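Local coordinates for protein cellobiose 2-epimerase (Spirochaeta thermophila DSM 6192, PDB 5ZIG) that probably catalyses the reversible epimerization of cellobiose to 4-O-beta-D-glucopyranosyl-D-mannose, as a member of the N-acylglucosamine 2-epimerase family, at residues A[24-27]-A[28-32]; A[76-79]-A[80-83]; A[151-154]-A[155-159]; A[178-181]-A[182-186]; A[293-297]-A[298-302]. All coordinates share one frame; numbering follows the deposited sequence. Where two conformers were deposited one is given.

Contact 1. Residues A[24-27]-A[28-32]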
loop_
_atom_site.group_PDB
_atom_site.type_symbol
_atom_site.label_atom_id
_atom_site.label_comp_id
_atom_site.label_asym_id
_atom_site.label_seq_id
_atom_site.Cartn_x
_atom_site.Cartn_y
_atom_site.Cartn_z
ATOM N N ASP A 24 -2.506 5.654 19.714
ATOM C CA ASP A 24 -3.637 5.661 20.628
ATOM C C ASP A 24 -4.944 5.231 19.983
ATOM O O ASP A 24 -5.866 4.831 20.708
ATOM C CB ASP A 24 -3.823 7.058 21.250
ATOM C CG ASP A 24 -2.590 7.528 22.000
ATOM O OD1 ASP A 24 -1.878 6.685 22.570
ATOM O OD2 ASP A 24 -2.325 8.742 22.017
ATOM N N HIS A 25 -5.048 5.311 18.658
ATOM C CA HIS A 25 -6.283 4.996 17.955
ATOM C C HIS A 25 -6.142 3.784 17.039
ATOM O O HIS A 25 -6.881 2.804 17.200
ATOM C CB HIS A 25 -6.742 6.232 17.171
ATOM C CG HIS A 25 -8.161 6.152 16.706
ATOM N ND1 HIS A 25 -9.234 6.489 17.509
ATOM C CD2 HIS A 25 -8.688 5.767 15.518
ATOM C CE1 HIS A 25 -10.358 6.318 16.831
ATOM N NE2 HIS A 25 -10.053 5.864 15.625
ATOM N N ILE A 26 -5.220 3.804 16.083
ATOM C CA ILE A 26 -5.176 2.742 15.075
ATOM C C ILE A 26 -4.684 1.438 15.694
ATOM O O ILE A 26 -5.406 0.438 15.718
ATOM C CB ILE A 26 -4.306 3.153 13.873
ATOM C CG1 ILE A 26 -5.079 4.119 12.965
ATOM C CG2 ILE A 26 -3.922 1.912 13.038
ATOM C CD1 ILE A 26 -4.193 5.195 12.282
ATOM N N LEU A 27 -3.447 1.432 16.212
ATOM C CA LEU A 27 -2.878 0.195 16.752
ATOM C C LEU A 27 -3.731 -0.427 17.863
ATOM O O LEU A 27 -3.942 -1.654 17.832
ATOM C CB LEU A 27 -1.432 0.445 17.212
ATOM C CG LEU A 27 -0.414 0.822 16.114
ATOM C CD1 LEU A 27 0.988 1.150 16.665
ATOM C CD2 LEU A 27 -0.289 -0.331 15.083
ATOM N N PRO A 28 -4.259 0.316 18.840
ATOM C CA PRO A 28 -5.068 -0.351 19.880
ATOM C C PRO A 28 -6.297 -1.046 19.330
ATOM O O PRO A 28 -6.708 -2.074 19.872
ATOM C CB PRO A 28 -5.447 0.796 20.831
ATOM C CG PRO A 28 -4.390 1.818 20.624
ATOM C CD PRO A 28 -4.015 1.737 19.174
ATOM N N PHE A 29 -6.887 -0.535 18.255
ATOM C CA PHE A 29 -8.052 -1.201 17.701
ATOM C C PHE A 29 -7.656 -2.539 17.090
ATOM O O PHE A 29 -8.328 -3.550 17.311
ATOM C CB PHE A 29 -8.723 -0.293 16.674
ATOM C CG PHE A 29 -9.795 -0.960 15.858
ATOM C CD1 PHE A 29 -11.140 -0.809 16.202
ATOM C CD2 PHE A 29 -9.477 -1.666 14.713
ATOM C CE1 PHE A 29 -12.141 -1.377 15.428
ATOM C CE2 PHE A 29 -10.472 -2.260 13.946
ATOM C CZ PHE A 29 -11.809 -2.102 14.313
ATOM N N TRP A 30 -6.547 -2.578 16.348
ATOM C CA TRP A 30 -6.167 -3.832 15.701
ATOM C C TRP A 30 -5.623 -4.830 16.712
ATOM O O TRP A 30 -5.878 -6.031 16.584
ATOM C CB TRP A 30 -5.171 -3.562 14.578
ATOM C CG TRP A 30 -5.841 -2.878 13.451
ATOM C CD1 TRP A 30 -5.668 -1.578 13.054
ATOM C CD2 TRP A 30 -6.836 -3.438 12.581
ATOM N NE1 TRP A 30 -6.486 -1.304 11.982
ATOM C CE2 TRP A 30 -7.203 -2.433 11.666
ATOM C CE3 TRP A 30 -7.438 -4.703 12.474
ATOM C CZ2 TRP A 30 -8.164 -2.646 10.664
ATOM C CZ3 TRP A 30 -8.377 -4.914 11.469
ATOM C CH2 TRP A 30 -8.727 -3.894 10.582
ATOM N N LEU A 31 -4.912 -4.346 17.733
ATOM C CA LEU A 31 -4.416 -5.223 18.787
ATOM C C LEU A 31 -5.539 -6.016 19.415
ATOM O O LEU A 31 -5.323 -7.151 19.854
ATOM C CB LEU A 31 -3.703 -4.419 19.876
ATOM C CG LEU A 31 -2.210 -4.153 19.706
ATOM C CD1 LEU A 31 -1.669 -3.345 20.891
ATOM C CD2 LEU A 31 -1.468 -5.444 19.547
ATOM N N GLY A 32 -6.739 -5.432 19.484
ATOM C CA GLY A 32 -7.894 -6.124 20.006
ATOM C C GLY A 32 -8.627 -7.005 19.017
ATOM O O GLY A 32 -9.752 -7.413 19.307
#
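Across the Leu27-Pro28 peptide the helix runs on through a kink: Pro28 has no N-H to give to the turn before it, and the turn at 24-26 is widened to pi type. Phe29 N makes only a weak bond to Ile26 O; regular bonding returns with Leu31 N, which gives a straight bond of 2.9 Å to Leu27 O, and Trp30 N, with a longer one of 3.3 Å to Ile26 O. The proline ring fits as a knob among Asp24, His25, Ile26 and Leu27. Pro28 CG lies 3.4 Å from Asp24 O, the carbonyl that an N-H at this position would normally face. Packing is tight beside it, Leu27 CB lying 3.5 Å from Pro28 CD. Across the kink Ile26 and Trp30 meet at an angle: Ile26 CG2, anti to the backbone N, reaches the edge of the indole in its plane, 3.9 Å from Trp30 CD1. Phe29 CD2 stands over the centre of one indole face, 3.8 Å above it. Outside, Glu359 accepts from Trp30 NE1 through OE2 and bonds His25 NE2 through its backbone O. This is a proline-kinked helix close to its C-terminal end, here helix 7-31 of an alpha-helical six-hairpin fold.

Contact 2. Residues A[76-79]-A[80-83]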
loop_
_atom_site.group_PDB
_atom_site.type_symbol
_atom_site.label_atom_id
_atom_site.label_comp_id
_atom_site.label_asym_id
_atom_site.label_seq_id
_atom_site.Cartn_x
_atom_site.Cartn_y
_atom_site.Cartn_z
ATOM N N ASN A 76 7.201 -1.510 22.010
ATOM C CA ASN A 76 6.244 -2.112 22.930
ATOM C C ASN A 76 6.194 -3.622 22.706
ATOM O O ASN A 76 6.128 -4.067 21.556
ATOM C CB ASN A 76 4.863 -1.504 22.729
ATOM C CG ASN A 76 3.931 -1.807 23.874
ATOM O OD1 ASN A 76 3.459 -2.933 24.018
ATOM N ND2 ASN A 76 3.664 -0.805 24.706
ATOM N N PRO A 77 6.237 -4.435 23.768
ATOM C CA PRO A 77 6.086 -5.889 23.579
ATOM C C PRO A 77 4.817 -6.285 22.844
ATOM O O PRO A 77 4.849 -7.230 22.053
ATOM C CB PRO A 77 6.085 -6.430 25.017
ATOM C CG PRO A 77 6.845 -5.416 25.798
ATOM C CD PRO A 77 6.523 -4.083 25.169
ATOM N N ALA A 78 3.692 -5.609 23.093
ATOM C CA ALA A 78 2.452 -5.999 22.426
ATOM C C ALA A 78 2.610 -6.022 20.903
ATOM O O ALA A 78 2.059 -6.903 20.231
ATOM C CB ALA A 78 1.318 -5.065 22.849
ATOM N N TYR A 79 3.376 -5.077 20.340
ATOM C CA TYR A 79 3.517 -4.986 18.884
ATOM C C TYR A 79 4.335 -6.145 18.325
ATOM O O TYR A 79 3.990 -6.719 17.285
ATOM C CB TYR A 79 4.177 -3.670 18.465
ATOM C CG TYR A 79 3.520 -2.390 18.945
ATOM C CD1 TYR A 79 2.182 -2.351 19.299
ATOM C CD2 TYR A 79 4.251 -1.203 19.015
ATOM C CE1 TYR A 79 1.592 -1.174 19.729
ATOM C CE2 TYR A 79 3.657 -0.012 19.448
ATOM C CZ TYR A 79 2.327 -0.014 19.800
ATOM O OH TYR A 79 1.707 1.153 20.229
ATOM N N LEU A 80 5.461 -6.461 18.961
ATOM C CA LEU A 80 6.219 -7.610 18.504
ATOM C C LEU A 80 5.371 -8.873 18.626
ATOM O O LEU A 80 5.329 -9.694 17.704
ATOM C CB LEU A 80 7.525 -7.719 19.294
ATOM C CG LEU A 80 8.493 -8.844 18.983
ATOM C CD1 LEU A 80 8.856 -8.883 17.500
ATOM C CD2 LEU A 80 9.732 -8.691 19.838
ATOM N N GLU A 81 4.641 -9.008 19.736
ATOM C CA GLU A 81 3.752 -10.153 19.934
ATOM C C GLU A 81 2.717 -10.262 18.819
ATOM O O GLU A 81 2.517 -11.339 18.238
ATOM C CB GLU A 81 3.068 -10.045 21.304
ATOM C CG GLU A 81 4.029 -10.299 22.455
ATOM C CD GLU A 81 3.582 -9.691 23.773
ATOM O OE1 GLU A 81 2.600 -8.908 23.788
ATOM O OE2 GLU A 81 4.229 -9.995 24.800
ATOM N N ALA A 82 2.022 -9.164 18.528
ATOM C CA ALA A 82 1.060 -9.175 17.434
ATOM C C ALA A 82 1.746 -9.496 16.117
ATOM O O ALA A 82 1.221 -10.267 15.308
ATOM C CB ALA A 82 0.327 -7.831 17.353
ATOM N N ALA A 83 2.930 -8.922 15.892
ATOM C CA ALA A 83 3.682 -9.257 14.691
ATOM C C ALA A 83 3.969 -10.756 14.640
ATOM O O ALA A 83 3.725 -11.407 13.622
ATOM C CB ALA A 83 4.969 -8.442 14.631
#
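Glu81 folds back over Pro77 at the start of helix 77-94, a helix N-terminus capped by Asn76 and opened by a proline in the first turn. The capping bond runs from Ala78 N to Asn76 OD1, 2.8 Å, and lies in the plane of the amide carbonyl, on a lone pair. Inside the turn the backbone is drawn close: Glu81 N bonds Pro77 O at 2.9 Å, and Ala82 N and Ala83 N follow on Ala78 O and Tyr79 O. Small side chains suit this inner part. Ala83 CB rests 3.3 Å from Tyr79 O, while outside the segments Ala82 and Ala83 are covered by Phe67 of helix 57-73 and Ala82 also by Leu31. Tyr79 is buried as well, its ring against Leu27 and Ala70, and one face carries Asn76 CB, 3.7 Å above the plane and displaced toward the rim. The other side faces solvent, where Pro77 and Glu81 are exposed and the carboxylate makes no bond to the first turn, Glu81 OE1 and Pro77 O being two acceptors. Glu81 CG stands beside its own backbone N (chi1 -71°) and the chain then extends, which lays the carboxylate along the first turn, beside Pro77 O. A negative group at this end of a helix would probably be favoured by the helix dipole. OE1 of Glu81 approaches Ala78 CA to 3.2 Å.

Contact 3. Residues A[151-154]-A[155-159]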
loop_
_atom_site.group_PDB
_atom_site.type_symbol
_atom_site.label_atom_id
_atom_site.label_comp_id
_atom_site.label_asym_id
_atom_site.label_seq_id
_atom_site.Cartn_x
_atom_site.Cartn_y
_atom_site.Cartn_z
ATOM N N LEU A 151 10.206 -16.937 -6.742
ATOM C CA LEU A 151 9.055 -17.408 -7.513
ATOM C C LEU A 151 8.516 -16.305 -8.405
ATOM O O LEU A 151 8.171 -16.545 -9.572
ATOM C CB LEU A 151 7.948 -17.899 -6.583
ATOM C CG LEU A 151 8.072 -19.262 -5.905
ATOM C CD1 LEU A 151 6.947 -19.405 -4.889
ATOM C CD2 LEU A 151 8.039 -20.394 -6.934
ATOM N N LEU A 152 8.372 -15.100 -7.835
ATOM C CA LEU A 152 7.953 -13.937 -8.600
ATOM C C LEU A 152 8.832 -13.723 -9.831
ATOM O O LEU A 152 8.333 -13.374 -10.909
ATOM C CB LEU A 152 7.972 -12.699 -7.701
ATOM C CG LEU A 152 6.772 -12.384 -6.805
ATOM C CD1 LEU A 152 6.094 -13.640 -6.250
ATOM C CD2 LEU A 152 7.191 -11.461 -5.670
ATOM N N GLU A 153 10.147 -13.916 -9.690
ATOM C CA GLU A 153 11.021 -13.738 -10.836
ATOM C C GLU A 153 10.989 -14.974 -11.729
ATOM O O GLU A 153 10.823 -14.864 -12.948
ATOM C CB GLU A 153 12.448 -13.423 -10.372
ATOM C CG GLU A 153 12.561 -12.143 -9.522
ATOM C CD GLU A 153 12.137 -10.904 -10.275
ATOM O OE1 GLU A 153 12.764 -10.576 -11.312
ATOM O OE2 GLU A 153 11.152 -10.266 -9.827
ATOM N N ASP A 154 11.085 -16.163 -11.134
ATOM C CA ASP A 154 11.228 -17.357 -11.968
ATOM C C ASP A 154 9.914 -17.746 -12.649
ATOM O O ASP A 154 9.907 -18.067 -13.845
ATOM C CB ASP A 154 11.800 -18.510 -11.134
ATOM C CG ASP A 154 13.193 -18.185 -10.547
ATOM O OD1 ASP A 154 13.619 -18.841 -9.561
ATOM O OD2 ASP A 154 13.855 -17.252 -11.061
ATOM N N ARG A 155 8.792 -17.709 -11.926
ATOM C CA ARG A 155 7.497 -18.020 -12.527
ATOM C C ARG A 155 6.694 -16.786 -12.918
ATOM O O ARG A 155 5.958 -16.836 -13.907
ATOM C CB ARG A 155 6.639 -18.877 -11.582
ATOM C CG ARG A 155 7.322 -20.127 -11.018
ATOM C CD ARG A 155 7.713 -21.121 -12.112
ATOM N NE ARG A 155 6.567 -21.550 -12.912
ATOM C CZ ARG A 155 6.459 -21.348 -14.221
ATOM N NH1 ARG A 155 7.429 -20.727 -14.880
ATOM N NH2 ARG A 155 5.386 -21.763 -14.874
ATOM N N GLY A 156 6.815 -15.679 -12.177
ATOM C CA GLY A 156 5.946 -14.538 -12.417
ATOM C C GLY A 156 6.332 -13.676 -13.597
ATOM O O GLY A 156 5.459 -13.097 -14.254
ATOM N N ARG A 157 7.625 -13.582 -13.900
ATOM C CA ARG A 157 8.074 -12.645 -14.923
ATOM C C ARG A 157 7.697 -13.132 -16.316
ATOM O O ARG A 157 7.965 -14.280 -16.686
ATOM C CB ARG A 157 9.584 -12.430 -14.841
ATOM C CG ARG A 157 10.003 -11.311 -13.903
ATOM C CD ARG A 157 9.743 -9.890 -14.464
ATOM N NE ARG A 157 9.894 -9.769 -15.916
ATOM C CZ ARG A 157 11.041 -9.535 -16.554
ATOM N NH1 ARG A 157 12.183 -9.401 -15.885
ATOM N NH2 ARG A 157 11.041 -9.428 -17.872
ATOM N N ASP A 158 7.069 -12.244 -17.080
ATOM C CA ASP A 158 6.904 -12.413 -18.516
ATOM C C ASP A 158 8.222 -11.958 -19.136
ATOM O O ASP A 158 8.483 -10.760 -19.235
ATOM C CB ASP A 158 5.715 -11.586 -18.995
ATOM C CG ASP A 158 5.533 -11.608 -20.514
ATOM O OD1 ASP A 158 4.477 -11.106 -20.958
ATOM O OD2 ASP A 158 6.408 -12.127 -21.263
ATOM N N ARG A 159 9.057 -12.920 -19.537
ATOM C CA ARG A 159 10.367 -12.588 -20.078
ATOM C C ARG A 159 10.311 -12.177 -21.540
ATOM O O ARG A 159 11.306 -11.660 -22.056
ATOM C CB ARG A 159 11.320 -13.766 -19.901
ATOM C CG ARG A 159 11.411 -14.276 -18.463
ATOM C CD ARG A 159 12.235 -13.348 -17.561
ATOM N NE ARG A 159 12.626 -14.020 -16.323
ATOM C CZ ARG A 159 13.157 -13.416 -15.265
ATOM N NH1 ARG A 159 13.378 -12.106 -15.274
ATOM N NH2 ARG A 159 13.466 -14.126 -14.186
HETATM O O HOH W 1 12.645 -8.666 -13.161
HETATM O O HOH W 2 10.079 -15.472 -15.857
#
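Leu151 O takes two backbone bonds as the helix closes, from Arg155 N at 2.7 Å and from Gly156 N at 3.1 Å, a forked bonding that marks the widened turn. Next to this fork, the Leu151 and Arg155 side chains meet through CD2 and CG. Two residues on, Glu153 crosses Arg157, its OE1 3.9 Å from Arg157 CG, with carboxylate and guanidinium planes 61° apart. Their charged ends do not meet directly: water 1 joins them, donating to Glu153 OE1 at 2.7 Å and accepting from Arg157 NH1 at 2.9 Å. In one of its two conformers Arg159 also turns back toward Glu153 O, though without a hydrogen bond to it. These residues form the C-terminal end of helix 139-156 in the helical-hairpin fold, where a wider pi-type turn at 152-154 passes through a weakly bonded end at about 155-156 into the loop. Farther out, Glu153 OE2 is hydrogen-bonded to the hydroxyls of Tyr164 and Tyr201, which probably help hold the carboxylate, its OE1 being the oxygen on the water. Arg155, bent at chi2 and chi3, directs NE to Trp172 O. Within the loop Arg157 NH2 bonds Asp158 O at 3.2 Å from above the carbonyl plane, and Asp158 OD1 makes a salt bridge to Lys189.

Contact 4. Residues A[178-181]-A[182-186]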
loop_
_atom_site.group_PDB
_atom_site.type_symbol
_atom_site.label_atom_id
_atom_site.label_comp_id
_atom_site.label_asym_id
_atom_site.label_seq_id
_atom_site.Cartn_x
_atom_site.Cartn_y
_atom_site.Cartn_z
ATOM N N GLU A 178 -6.517 -11.113 -14.630
ATOM C CA GLU A 178 -7.346 -10.434 -13.644
ATOM C C GLU A 178 -8.759 -10.251 -14.179
ATOM O O GLU A 178 -8.935 -9.636 -15.243
ATOM C CB GLU A 178 -6.770 -9.076 -13.276
ATOM C CG GLU A 178 -7.765 -8.235 -12.508
ATOM C CD GLU A 178 -8.049 -8.812 -11.134
ATOM O OE1 GLU A 178 -7.203 -9.568 -10.609
ATOM O OE2 GLU A 178 -9.113 -8.510 -10.567
ATOM N N PRO A 179 -9.764 -10.698 -13.472
ATOM C CA PRO A 179 -11.123 -10.574 -13.960
ATOM C C PRO A 179 -11.670 -9.175 -13.871
ATOM O O PRO A 179 -11.491 -8.554 -12.887
ATOM C CB PRO A 179 -11.894 -11.507 -13.045
ATOM C CG PRO A 179 -10.868 -12.332 -12.383
ATOM C CD PRO A 179 -9.715 -11.445 -12.234
ATOM N N LEU A 180 -12.293 -8.694 -14.921
ATOM C CA LEU A 180 -12.848 -7.379 -14.962
ATOM C C LEU A 180 -14.351 -7.465 -14.935
ATOM O O LEU A 180 -14.890 -8.240 -14.220
ATOM C CB LEU A 180 -12.361 -6.593 -16.172
ATOM C CG LEU A 180 -10.877 -6.623 -16.535
ATOM C CD1 LEU A 180 -10.569 -5.641 -17.615
ATOM C CD2 LEU A 180 -9.901 -6.450 -15.391
ATOM N N GLY A 181 -15.020 -6.684 -15.752
ATOM C CA GLY A 181 -16.460 -6.666 -15.735
ATOM C C GLY A 181 -17.075 -7.831 -16.409
ATOM O O GLY A 181 -16.451 -8.528 -17.127
ATOM N N GLU A 182 -18.348 -7.997 -16.125
ATOM C CA GLU A 182 -19.193 -9.038 -16.666
ATOM C C GLU A 182 -19.034 -9.018 -18.152
ATOM O O GLU A 182 -19.264 -8.013 -18.758
ATOM C CB GLU A 182 -20.658 -8.710 -16.333
ATOM C CG GLU A 182 -21.008 -8.517 -14.843
ATOM C CD GLU A 182 -21.257 -7.061 -14.363
ATOM O OE1 GLU A 182 -21.626 -6.137 -15.142
ATOM O OE2 GLU A 182 -21.078 -6.850 -13.141
ATOM N N GLY A 183 -18.585 -10.115 -18.728
ATOM C CA GLY A 183 -18.456 -10.204 -20.163
ATOM C C GLY A 183 -17.231 -9.702 -20.889
ATOM O O GLY A 183 -17.064 -9.963 -22.048
ATOM N N GLU A 184 -16.380 -8.983 -20.199
ATOM C CA GLU A 184 -15.194 -8.474 -20.835
ATOM C C GLU A 184 -13.976 -9.333 -20.627
ATOM O O GLU A 184 -13.791 -9.898 -19.585
ATOM C CB GLU A 184 -14.963 -7.012 -20.509
ATOM C CG GLU A 184 -14.523 -6.680 -19.102
ATOM C CD GLU A 184 -14.515 -5.173 -18.799
ATOM O OE1 GLU A 184 -14.277 -4.349 -19.661
ATOM O OE2 GLU A 184 -14.707 -4.823 -17.671
ATOM N N THR A 185 -13.181 -9.408 -21.678
ATOM C CA THR A 185 -11.943 -10.136 -21.707
ATOM C C THR A 185 -11.102 -9.703 -20.545
ATOM O O THR A 185 -10.760 -8.553 -20.431
ATOM C CB THR A 185 -11.136 -9.799 -22.949
ATOM O OG1 THR A 185 -11.885 -10.084 -24.123
ATOM C CG2 THR A 185 -9.894 -10.579 -22.946
ATOM N N PRO A 186 -10.731 -10.650 -19.719
ATOM C CA PRO A 186 -9.970 -10.316 -18.510
ATOM C C PRO A 186 -8.556 -9.866 -18.861
ATOM O O PRO A 186 -8.003 -10.210 -19.914
ATOM C CB PRO A 186 -9.976 -11.627 -17.707
ATOM C CG PRO A 186 -10.209 -12.709 -18.737
ATOM C CD PRO A 186 -10.995 -12.097 -19.861
#
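Leu180 and Glu184 cross at about a right angle beside the type II beta turn that runs from Gly181 to Glu184, in the surface loop between strands 175-176 and 189-190. Glu184 CG takes the crowded position between its backbone N and carbonyl carbon (chi1 71°); from there the extended chain carries the carboxylate back over the first residue of the turn. There OE2 accepts from Gly181 N at 2.7 Å, using the anti lone pair, the one directed away from the other oxygen. Leu180 presents CB to this same oxygen, 3.3 Å away, and its CD1 branch approaches Thr185 O. The turn itself is closed by Glu184 N bonding Gly181 O at 3.1 Å. Main chain and side chain of Glu184 thus both grip Gly181, at its O and at its N. Gly183 has positive phi, 85°, as the third position of a type II turn favours. Beyond the turn the two arms come together again at Pro186, and backbone bonding of Glu178 with Ala187 joins them once more below the turn. Glu182, on the exposed outer corner, is poorly ordered. At the base, Pro186 CB lies 3.3 Å from Glu178 O.

Contact 5. Residues A[293-297]-A[298-302]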
loop_
_atom_site.group_PDB
_atom_site.type_symbol
_atom_site.label_atom_id
_atom_site.label_comp_id
_atom_site.label_asym_id
_atom_site.label_seq_id
_atom_site.Cartn_x
_atom_site.Cartn_y
_atom_site.Cartn_z
ATOM N N ASP A 293 -8.208 20.384 -5.731
ATOM C CA ASP A 293 -8.820 21.703 -5.770
ATOM C C ASP A 293 -10.198 21.647 -6.418
ATOM O O ASP A 293 -11.182 22.112 -5.834
ATOM C CB ASP A 293 -7.894 22.672 -6.507
ATOM C CG ASP A 293 -6.817 23.243 -5.596
ATOM O OD1 ASP A 293 -6.925 23.075 -4.362
ATOM O OD2 ASP A 293 -5.851 23.844 -6.110
ATOM N N THR A 294 -10.290 21.054 -7.615
ATOM C CA THR A 294 -11.593 20.871 -8.256
ATOM C C THR A 294 -12.594 20.215 -7.311
ATOM O O THR A 294 -13.763 20.619 -7.252
ATOM C CB THR A 294 -11.458 20.013 -9.520
ATOM O OG1 THR A 294 -10.686 20.705 -10.507
ATOM C CG2 THR A 294 -12.840 19.684 -10.100
ATOM N N HIS A 295 -12.156 19.200 -6.568
ATOM C CA HIS A 295 -13.050 18.394 -5.752
ATOM C C HIS A 295 -13.090 18.841 -4.296
ATOM O O HIS A 295 -13.546 18.075 -3.436
ATOM C CB HIS A 295 -12.666 16.912 -5.853
ATOM C CG HIS A 295 -13.108 16.271 -7.132
ATOM N ND1 HIS A 295 -12.285 16.159 -8.232
ATOM C CD2 HIS A 295 -14.296 15.736 -7.496
ATOM C CE1 HIS A 295 -12.944 15.572 -9.216
ATOM N NE2 HIS A 295 -14.167 15.303 -8.793
ATOM N N GLY A 296 -12.603 20.044 -3.998
ATOM C CA GLY A 296 -12.928 20.701 -2.747
ATOM C C GLY A 296 -12.211 20.252 -1.491
ATOM O O GLY A 296 -12.763 20.403 -0.396
ATOM N N GLY A 297 -10.989 19.731 -1.596
ATOM C CA GLY A 297 -10.168 19.484 -0.421
ATOM C C GLY A 297 -9.987 18.035 -0.014
ATOM O O GLY A 297 -9.445 17.774 1.069
ATOM N N SER A 298 -10.416 17.090 -0.843
ATOM C CA SER A 298 -10.283 15.665 -0.573
ATOM C C SER A 298 -10.419 14.961 -1.914
ATOM O O SER A 298 -10.920 15.542 -2.878
ATOM C CB SER A 298 -11.339 15.180 0.424
ATOM O OG SER A 298 -12.624 15.293 -0.144
ATOM N N LEU A 299 -9.984 13.704 -1.974
ATOM C CA LEU A 299 -9.835 13.087 -3.290
ATOM C C LEU A 299 -10.937 12.090 -3.612
ATOM O O LEU A 299 -11.210 11.177 -2.817
ATOM C CB LEU A 299 -8.477 12.397 -3.398
ATOM C CG LEU A 299 -7.349 13.358 -3.716
ATOM C CD1 LEU A 299 -6.144 12.554 -4.181
ATOM C CD2 LEU A 299 -7.803 14.335 -4.787
ATOM N N PRO A 300 -11.551 12.217 -4.786
ATOM C CA PRO A 300 -12.531 11.224 -5.233
ATOM C C PRO A 300 -11.874 9.876 -5.486
ATOM O O PRO A 300 -10.650 9.746 -5.593
ATOM C CB PRO A 300 -13.096 11.815 -6.529
ATOM C CG PRO A 300 -12.182 12.954 -6.905
ATOM C CD PRO A 300 -11.438 13.372 -5.691
ATOM N N ASN A 301 -12.718 8.852 -5.602
ATOM C CA ASN A 301 -12.174 7.504 -5.626
ATOM C C ASN A 301 -11.665 7.132 -7.013
ATOM O O ASN A 301 -10.521 6.683 -7.162
ATOM C CB ASN A 301 -13.209 6.495 -5.155
ATOM C CG ASN A 301 -12.646 5.102 -5.111
ATOM O OD1 ASN A 301 -11.475 4.907 -4.771
ATOM N ND2 ASN A 301 -13.464 4.123 -5.454
ATOM N N GLU A 302 -12.483 7.322 -8.045
ATOM C CA GLU A 302 -11.992 7.007 -9.369
ATOM C C GLU A 302 -12.831 7.697 -10.426
ATOM O O GLU A 302 -13.984 8.075 -10.199
ATOM C CB GLU A 302 -11.995 5.491 -9.627
ATOM C CG GLU A 302 -13.385 4.940 -9.879
ATOM C CD GLU A 302 -13.372 3.485 -10.329
ATOM O OE1 GLU A 302 -12.456 3.098 -11.090
ATOM O OE2 GLU A 302 -14.280 2.733 -9.916
#
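With chi1 at -77°, His295 puts CG beside its own backbone N and anti to the carbonyl carbon, and chi2 near a right angle, 95°, turns the imidazole broadside to Pro300. The proline ring is puckered C-gamma endo. Its CG stands 3.3 Å from the centroid of the His295 ring and 5° off the ring normal, a CH-pi contact almost exactly over the centre of the face. The two side chains cross at about a right angle, the proline coming in with CG foremost, so that it presents one corner to the imidazole instead of lying flat on it. Pro300 CD follows at the near side of the ring, 3.6 Å from His295 CG. The histidine is also held by ND1, hydrogen-bonded to Ala291 O, one turn earlier in the helix, which helps fix the rotation of the ring. The chain between these two residues reverses through a Schellman motif that ends helix 275-294: Gly296, with positive phi, is the C-prime residue, Gly296 N bonds Asp293 O at 3.1 Å, and Gly297 N reaches Leu292 O. Gly297 also has positive phi, a conformation that glycine accommodates because it has no CB to meet the carbonyl oxygen before it. Past this reversal Ser298 is buried, and its OG is bound to Arg313 NE of strand 309-314, the strand that also packs on His295 and Pro300 through Arg313. Farther along, Asn301 and Glu302 both face Asp310 in a classic beta bulge, where strand 302-303 begins.

Contacts 1 and 2 are the only pair that touch: their centres lie 12 Å apart, with Leu27 CD1 3.6 Å from Tyr79 CZ and Leu31 CD2 3.7 Å from Ala82 CB, so the end of one helix packs on the start of another. The other contacts are separate. Contacts 3 and 4 follow each other along the chain with nearest atoms about 12 Å apart, and contacts 4 and 5 approach to about 11 Å. Contact 3 lies across the centre of the chain from both contact 1 and contact 5, its centre about 37 Å from each of theirs. All five centres lie 19 to 24 Å from the middle of the chain, at helix ends and in loops.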